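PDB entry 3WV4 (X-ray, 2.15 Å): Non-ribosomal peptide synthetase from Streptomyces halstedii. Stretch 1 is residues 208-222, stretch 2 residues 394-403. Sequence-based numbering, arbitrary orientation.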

ATOM      1  N   PRO A 208      -1.105  10.548 -17.976  1.00 44.02           N
ATOM      2  CA  PRO A 208      -0.445   9.981 -16.830  1.00 43.55           C
ATOM      3  C   PRO A 208      -0.613  10.864 -15.577  1.00 45.11           C
ATOM      4  O   PRO A 208      -0.578  12.088 -15.651  1.00 42.91           O
ATOM      5  CB  PRO A 208       1.004   9.894 -17.246  1.00 44.68           C
ATOM      6  CG  PRO A 208       1.178  10.832 -18.403  1.00 46.56           C
ATOM      7  CD  PRO A 208      -0.163  11.002 -19.023  1.00 46.85           C
ATOM      8  N   LYS A 209      -0.812  10.228 -14.432  1.00 42.91           N
ATOM      9  CA  LYS A 209      -1.200  10.942 -13.215  1.00 41.86           C
ATOM     10  C   LYS A 209      -0.873  10.080 -12.018  1.00 38.16           C
ATOM     11  O   LYS A 209      -1.419   9.019 -11.884  1.00 37.67           O
ATOM     12  CB  LYS A 209      -2.693  11.241 -13.261  1.00 43.94           C
ATOM     13  CG  LYS A 209      -3.105  12.176 -12.151  1.00 47.14           C
ATOM     14  CD  LYS A 209      -4.568  12.622 -12.199  1.00 46.56           C
ATOM     15  CE  LYS A 209      -5.496  11.554 -11.671  1.00 48.61           C
ATOM     16  NZ  LYS A 209      -6.881  12.112 -11.576  1.00 52.52           N
ATOM     17  N   ALA A 210       0.048  10.543 -11.186  1.00 36.19           N
ATOM     18  CA  ALA A 210       0.502   9.825 -10.044  1.00 36.17           C
ATOM     19  C   ALA A 210       0.325  10.681  -8.821  1.00 36.13           C
ATOM     20  O   ALA A 210       0.613  11.880  -8.851  1.00 37.42           O
ATOM     21  CB  ALA A 210       1.973   9.476 -10.192  1.00 35.29           C
ATOM     22  N   VAL A 211      -0.110  10.069  -7.737  1.00 33.21           N
ATOM     23  CA  VAL A 211      -0.045  10.746  -6.448  1.00 34.07           C
ATOM     24  C   VAL A 211       1.373  10.696  -5.887  1.00 32.09           C
ATOM     25  O   VAL A 211       1.998   9.655  -5.896  1.00 31.86           O
ATOM     26  CB  VAL A 211      -1.010  10.103  -5.474  1.00 34.72           C
ATOM     27  CG1 VAL A 211      -0.993  10.829  -4.131  1.00 32.64           C
ATOM     28  CG2 VAL A 211      -2.408  10.109  -6.092  1.00 34.99           C
ATOM     29  N   ALA A 212       1.862  11.840  -5.437  1.00 31.97           N
ATOM     30  CA  ALA A 212       3.182  11.979  -4.895  1.00 32.83           C
ATOM     31  C   ALA A 212       3.109  11.856  -3.428  1.00 33.79           C
ATOM     32  O   ALA A 212       2.495  12.692  -2.750  1.00 32.95           O
ATOM     33  CB  ALA A 212       3.793  13.328  -5.254  1.00 35.11           C
ATOM     34  N   CYS A 213       3.809  10.851  -2.906  1.00 32.66           N
ATOM     35  CA  CYS A 213       3.646  10.495  -1.523  1.00 30.24           C
ATOM     36  C   CYS A 213       4.914  10.674  -0.771  1.00 29.87           C
ATOM     37  O   CYS A 213       5.875   9.895  -0.974  1.00 29.43           O
ATOM     38  CB  CYS A 213       3.188   9.032  -1.403  1.00 29.25           C
ATOM     39  SG  CYS A 213       1.644   8.643  -2.245  1.00 30.91           S
ATOM     40  N   PRO A 214       4.938  11.642   0.144  1.00 29.04           N
ATOM     41  CA  PRO A 214       6.102  11.801   0.971  1.00 29.22           C
ATOM     42  C   PRO A 214       6.186  10.785   2.072  1.00 28.89           C
ATOM     43  O   PRO A 214       5.192  10.247   2.490  1.00 28.92           O
ATOM     44  CB  PRO A 214       5.923  13.210   1.579  1.00 30.56           C
ATOM     45  CG  PRO A 214       4.915  13.876   0.694  1.00 30.47           C
ATOM     46  CD  PRO A 214       3.996  12.743   0.346  1.00 30.49           C
ATOM     47  N   HIS A 215       7.373  10.600   2.607  1.00 30.86           N
ATOM     48  CA  HIS A 215       7.591   9.720   3.782  1.00 31.46           C
ATOM     49  C   HIS A 215       6.637   9.901   4.929  1.00 30.09           C
ATOM     50  O   HIS A 215       6.055   8.924   5.428  1.00 29.35           O
ATOM     51  CB  HIS A 215       9.009   9.946   4.344  1.00 31.11           C
ATOM     52  CG  HIS A 215      10.073   9.267   3.544  1.00 34.69           C
ATOM     53  ND1 HIS A 215      10.661   8.084   3.948  1.00 33.17           N
ATOM     54  CD2 HIS A 215      10.638   9.579   2.349  1.00 35.04           C
ATOM     55  CE1 HIS A 215      11.553   7.710   3.043  1.00 34.49           C
ATOM     56  NE2 HIS A 215      11.551   8.592   2.060  1.00 32.71           N
ATOM     57  N   GLN A 216       6.457  11.122   5.394  1.00 31.92           N
ATOM     58  CA  GLN A 216       5.700  11.269   6.646  1.00 32.44           C
ATOM     59  C   GLN A 216       4.253  10.888   6.515  1.00 30.67           C
ATOM     60  O   GLN A 216       3.673  10.365   7.447  1.00 32.72           O
ATOM     61  CB  GLN A 216       5.590  12.702   7.173  1.00 36.93           C
ATOM     62  CG  GLN A 216       6.356  13.785   6.532  1.00 39.52           C
ATOM     63  CD  GLN A 216       6.114  15.131   7.216  1.00 39.19           C
ATOM     64  OE1 GLN A 216       5.964  16.148   6.546  1.00 38.60           O
ATOM     65  NE2 GLN A 216       6.065  15.127   8.525  1.00 34.14           N
ATOM     66  N   GLN A 217       3.621  11.304   5.415  1.00 31.53           N
ATOM     67  CA  GLN A 217       2.218  10.995   5.191  1.00 31.23           C
ATOM     68  C   GLN A 217       2.039   9.460   5.197  1.00 28.72           C
ATOM     69  O   GLN A 217       1.065   8.934   5.735  1.00 28.42           O
ATOM     70  CB  GLN A 217       1.738  11.542   3.852  1.00 33.66           C
ATOM     71  CG  GLN A 217       1.316  12.989   3.848  1.00 37.99           C
ATOM     72  CD  GLN A 217       2.454  13.934   3.528  1.00 41.41           C
ATOM     73  OE1 GLN A 217       3.581  13.735   3.954  1.00 42.86           O
ATOM     74  NE2 GLN A 217       2.165  14.948   2.755  1.00 48.25           N
ATOM     75  N   ILE A 218       2.985   8.764   4.583  1.00 27.68           N
ATOM     76  CA  ILE A 218       2.890   7.324   4.402  1.00 26.14           C
ATOM     77  C   ILE A 218       2.939   6.670   5.758  1.00 25.92           C
ATOM     78  O   ILE A 218       2.079   5.896   6.102  1.00 26.49           O
ATOM     79  CB  ILE A 218       4.011   6.758   3.477  1.00 26.09           C
ATOM     80  CG1 ILE A 218       3.790   7.181   1.996  1.00 27.40           C
ATOM     81  CG2 ILE A 218       4.009   5.232   3.475  1.00 25.86           C
ATOM     82  CD1 ILE A 218       4.986   6.825   1.097  1.00 27.30           C
ATOM     83  N   VAL A 219       3.922   7.043   6.567  1.00 27.05           N
ATOM     84  CA  VAL A 219       4.080   6.469   7.870  1.00 24.71           C
ATOM     85  C   VAL A 219       2.891   6.828   8.690  1.00 26.25           C
ATOM     86  O   VAL A 219       2.336   5.974   9.405  1.00 26.99           O
ATOM     87  CB  VAL A 219       5.371   6.969   8.519  1.00 26.08           C
ATOM     88  CG1 VAL A 219       5.506   6.524   9.967  1.00 24.81           C
ATOM     89  CG2 VAL A 219       6.574   6.433   7.735  1.00 25.99           C
ATOM     90  N   PHE A 220       2.445   8.083   8.602  1.00 26.88           N
ATOM     91  CA  PHE A 220       1.279   8.488   9.382  1.00 25.37           C
ATOM     92  C   PHE A 220       0.069   7.666   9.012  1.00 23.31           C
ATOM     93  O   PHE A 220      -0.597   7.083   9.861  1.00 23.28           O
ATOM     94  CB  PHE A 220       0.931   9.978   9.183  1.00 26.42           C
ATOM     95  CG  PHE A 220      -0.364  10.310   9.775  1.00 25.70           C
ATOM     96  CD1 PHE A 220      -0.448  10.504  11.122  1.00 27.69           C
ATOM     97  CD2 PHE A 220      -1.528  10.243   9.032  1.00 27.27           C
ATOM     98  CE1 PHE A 220      -1.646  10.720  11.742  1.00 27.34           C
ATOM     99  CE2 PHE A 220      -2.762  10.476   9.649  1.00 27.17           C
ATOM    100  CZ  PHE A 220      -2.806  10.693  11.008  1.00 27.99           C
ATOM    101  N   ALA A 221      -0.227   7.586   7.719  1.00 23.39           N
ATOM    102  CA  ALA A 221      -1.383   6.808   7.320  1.00 22.01           C
ATOM    103  C   ALA A 221      -1.267   5.369   7.759  1.00 21.36           C
ATOM    104  O   ALA A 221      -2.246   4.786   8.180  1.00 20.31           O
ATOM    105  CB  ALA A 221      -1.642   6.909   5.792  1.00 23.80           C
ATOM    106  N   ALA A 222      -0.087   4.753   7.675  1.00 22.17           N
ATOM    107  CA  ALA A 222       0.021   3.354   8.144  1.00 21.24           C
ATOM    108  C   ALA A 222      -0.283   3.248   9.645  1.00 22.69           C
ATOM    109  O   ALA A 222      -1.038   2.373  10.040  1.00 22.72           O
ATOM    110  CB  ALA A 222       1.376   2.765   7.834  1.00 21.36           C
TER
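Stretch 2 394-403: GPHVMAGYWR

A segment without regular secondary structure can still dock precisely if its backbone meets a strand and its side chains meet the helix that follows. Residues 394-403 of this synthetase do so against the strand 210-214 and the helix beginning at His215, burying 827 Å² in all, across at least 175 residues of sequence. The two chains run in opposite senses: Trp402 lies by Ala210, Met398 by Cys213, and His396 by Gln217.

Backbone polar contacts fix the register. Val211 and Tyr401 form a single bridge, their CA atoms 4.4 Å apart. Trp402 N donates to Ala210 O at 2.8 Å, and Ala212 N to Gly400 O at 2.9 Å in an almost straight bond. Ala399 N then reaches Ala212 O at 3.1 Å. At Gly400, phi is 108° and psi -170°, angles that would jam a CB against the preceding carbonyl. Beyond the strand a side chain takes over: Gln217 NE2 donates to Val397 O at 3.3 Å, while Gln217 CA approaches Pro395 O at 3.4 Å in a CA-H...O contact.

Apolar packing centres on Met398, whose m, m, t side chain runs from strand to helix. Its CB is 3.6 Å from Val211 CG1, its SD 3.6 Å from Cys213 CB and 3.5 Å from Gln217 CB, and its CE 4.5 Å from Ile218 CG1. Beside it, Ala399 CB meets Pro214 CG at 3.7 Å.

Ring faces complete the contact near both ends. Lys209 CD sits over Tyr401, 4.1 Å from the ring centroid; Pro395 CB covers Phe220, 3.7 Å from its centroid. Pro395 lies within a type I turn from Gly394 to Val397, closed by Val397 N to Gly394 O at 3.1 Å, which places the proline and His396 against the helix.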

ATOM      1  N   GLY A 394      -5.736  16.415   6.914  1.00 33.10           N
ATOM      2  CA  GLY A 394      -4.918  15.758   7.896  1.00 32.46           C
ATOM      3  C   GLY A 394      -3.581  15.300   7.393  1.00 32.02           C
ATOM      4  O   GLY A 394      -3.218  15.543   6.234  1.00 31.56           O
ATOM      5  N   PRO A 395      -2.831  14.640   8.264  1.00 30.71           N
ATOM      6  CA  PRO A 395      -1.436  14.340   7.997  1.00 32.50           C
ATOM      7  C   PRO A 395      -1.228  13.175   7.050  1.00 32.52           C
ATOM      8  O   PRO A 395      -0.122  12.719   6.890  1.00 34.62           O
ATOM      9  CB  PRO A 395      -0.854  14.007   9.390  1.00 32.75           C
ATOM     10  CG  PRO A 395      -1.884  14.479  10.376  1.00 31.92           C
ATOM     11  CD  PRO A 395      -3.200  14.353   9.660  1.00 31.44           C
ATOM     12  N   HIS A 396      -2.301  12.697   6.446  1.00 32.63           N
ATOM     13  CA  HIS A 396      -2.292  11.620   5.440  1.00 29.79           C
ATOM     14  C   HIS A 396      -2.533  12.195   4.045  1.00 30.97           C
ATOM     15  O   HIS A 396      -2.336  11.492   3.054  1.00 25.87           O
ATOM     16  CB  HIS A 396      -3.363  10.582   5.741  1.00 27.79           C
ATOM     17  CG  HIS A 396      -4.758  11.121   5.805  1.00 28.39           C
ATOM     18  ND1 HIS A 396      -5.074  12.426   6.163  1.00 29.86           N
ATOM     19  CD2 HIS A 396      -5.941  10.496   5.629  1.00 28.75           C
ATOM     20  CE1 HIS A 396      -6.383  12.579   6.158  1.00 28.53           C
ATOM     21  NE2 HIS A 396      -6.934  11.422   5.845  1.00 29.65           N
ATOM     22  N   VAL A 397      -3.037  13.444   3.982  1.00 32.86           N
ATOM     23  CA  VAL A 397      -3.300  14.071   2.693  1.00 33.58           C
ATOM     24  C   VAL A 397      -1.968  14.194   1.994  1.00 33.96           C
ATOM     25  O   VAL A 397      -1.082  14.841   2.522  1.00 33.47           O
ATOM     26  CB  VAL A 397      -3.886  15.458   2.836  1.00 35.61           C
ATOM     27  CG1 VAL A 397      -3.898  16.118   1.430  1.00 35.47           C
ATOM     28  CG2 VAL A 397      -5.289  15.372   3.440  1.00 34.27           C
ATOM     29  N   MET A 398      -1.833  13.573   0.828  1.00 31.79           N
ATOM     30  CA  MET A 398      -0.549  13.442   0.152  1.00 33.65           C
ATOM     31  C   MET A 398      -0.194  14.759  -0.516  1.00 34.60           C
ATOM     32  O   MET A 398      -0.949  15.707  -0.424  1.00 38.37           O
ATOM     33  CB  MET A 398      -0.611  12.285  -0.884  1.00 33.20           C
ATOM     34  CG  MET A 398      -0.793  10.908  -0.233  1.00 32.05           C
ATOM     35  SD  MET A 398       0.650  10.405   0.757  1.00 32.21           S
ATOM     36  CE  MET A 398      -0.221   9.127   1.713  1.00 33.42           C
ATOM     37  N   ALA A 399       0.954  14.814  -1.161  1.00 33.58           N
ATOM     38  CA  ALA A 399       1.508  16.055  -1.646  1.00 37.56           C
ATOM     39  C   ALA A 399       0.950  16.576  -2.987  1.00 39.05           C
ATOM     40  O   ALA A 399       1.497  17.519  -3.456  1.00 49.70           O
ATOM     41  CB  ALA A 399       3.008  15.917  -1.784  1.00 37.92           C
ATOM     42  N   GLY A 400      -0.082  15.994  -3.586  1.00 36.07           N
ATOM     43  CA  GLY A 400      -0.525  16.389  -4.910  1.00 37.68           C
ATOM     44  C   GLY A 400      -0.166  15.301  -5.923  1.00 41.47           C
ATOM     45  O   GLY A 400       0.229  14.190  -5.541  1.00 36.31           O
ATOM     46  N   TYR A 401      -0.332  15.626  -7.212  1.00 40.96           N
ATOM     47  CA  TYR A 401       0.032  14.758  -8.297  1.00 39.96           C
ATOM     48  C   TYR A 401       1.412  15.126  -8.800  1.00 42.15           C
ATOM     49  O   TYR A 401       1.774  16.291  -8.799  1.00 48.41           O
ATOM     50  CB  TYR A 401      -0.989  14.865  -9.428  1.00 42.21           C
ATOM     51  CG  TYR A 401      -2.398  14.557  -8.973  1.00 40.88           C
ATOM     52  CD1 TYR A 401      -2.750  13.276  -8.567  1.00 41.08           C
ATOM     53  CD2 TYR A 401      -3.363  15.545  -8.916  1.00 40.73           C
ATOM     54  CE1 TYR A 401      -4.039  12.981  -8.145  1.00 39.90           C
ATOM     55  CE2 TYR A 401      -4.662  15.269  -8.498  1.00 40.85           C
ATOM     56  CZ  TYR A 401      -4.998  13.979  -8.113  1.00 40.18           C
ATOM     57  OH  TYR A 401      -6.288  13.695  -7.657  1.00 40.77           O
ATOM     58  N   TRP A 402       2.186  14.146  -9.240  1.00 39.78           N
ATOM     59  CA  TRP A 402       3.546  14.395  -9.654  1.00 40.50           C
ATOM     60  C   TRP A 402       3.585  15.326 -10.913  1.00 44.41           C
ATOM     61  O   TRP A 402       2.998  14.995 -11.945  1.00 39.57           O
ATOM     62  CB  TRP A 402       4.195  13.055  -9.934  1.00 39.47           C
ATOM     63  CG  TRP A 402       5.525  13.083 -10.588  1.00 39.29           C
ATOM     64  CD1 TRP A 402       5.816  12.655 -11.847  1.00 37.82           C
ATOM     65  CD2 TRP A 402       6.744  13.538 -10.025  1.00 41.36           C
ATOM     66  NE1 TRP A 402       7.158  12.777 -12.099  1.00 38.70           N
ATOM     67  CE2 TRP A 402       7.746  13.359 -11.008  1.00 41.10           C
ATOM     68  CE3 TRP A 402       7.107  14.051  -8.772  1.00 41.04           C
ATOM     69  CZ2 TRP A 402       9.080  13.685 -10.789  1.00 43.38           C
ATOM     70  CZ3 TRP A 402       8.459  14.402  -8.554  1.00 43.54           C
ATOM     71  CH2 TRP A 402       9.421  14.217  -9.569  1.00 45.59           C
ATOM     72  N   ARG A 403       4.251  16.484 -10.772  1.00 48.36           N
ATOM     73  CA  ARG A 403       4.481  17.451 -11.858  1.00 50.80           C
ATOM     74  C   ARG A 403       3.224  17.826 -12.644  1.00 53.66           C
ATOM     75  O   ARG A 403       3.246  17.903 -13.874  1.00 56.96           O
ATOM     76  CB  ARG A 403       5.548  16.922 -12.817  1.00 50.26           C
ATOM     77  CG  ARG A 403       6.888  16.751 -12.133  1.00 48.47           C
ATOM     78  CD  ARG A 403       7.994  16.499 -13.129  1.00 49.65           C
ATOM     79  NE  ARG A 403       9.304  16.441 -12.487  1.00 47.91           N
ATOM     80  CZ  ARG A 403      10.393  15.937 -13.054  1.00 45.61           C
ATOM     81  NH1 ARG A 403      10.358  15.416 -14.273  1.00 46.13           N
ATOM     82  NH2 ARG A 403      11.516  15.937 -12.390  1.00 46.93           N
TER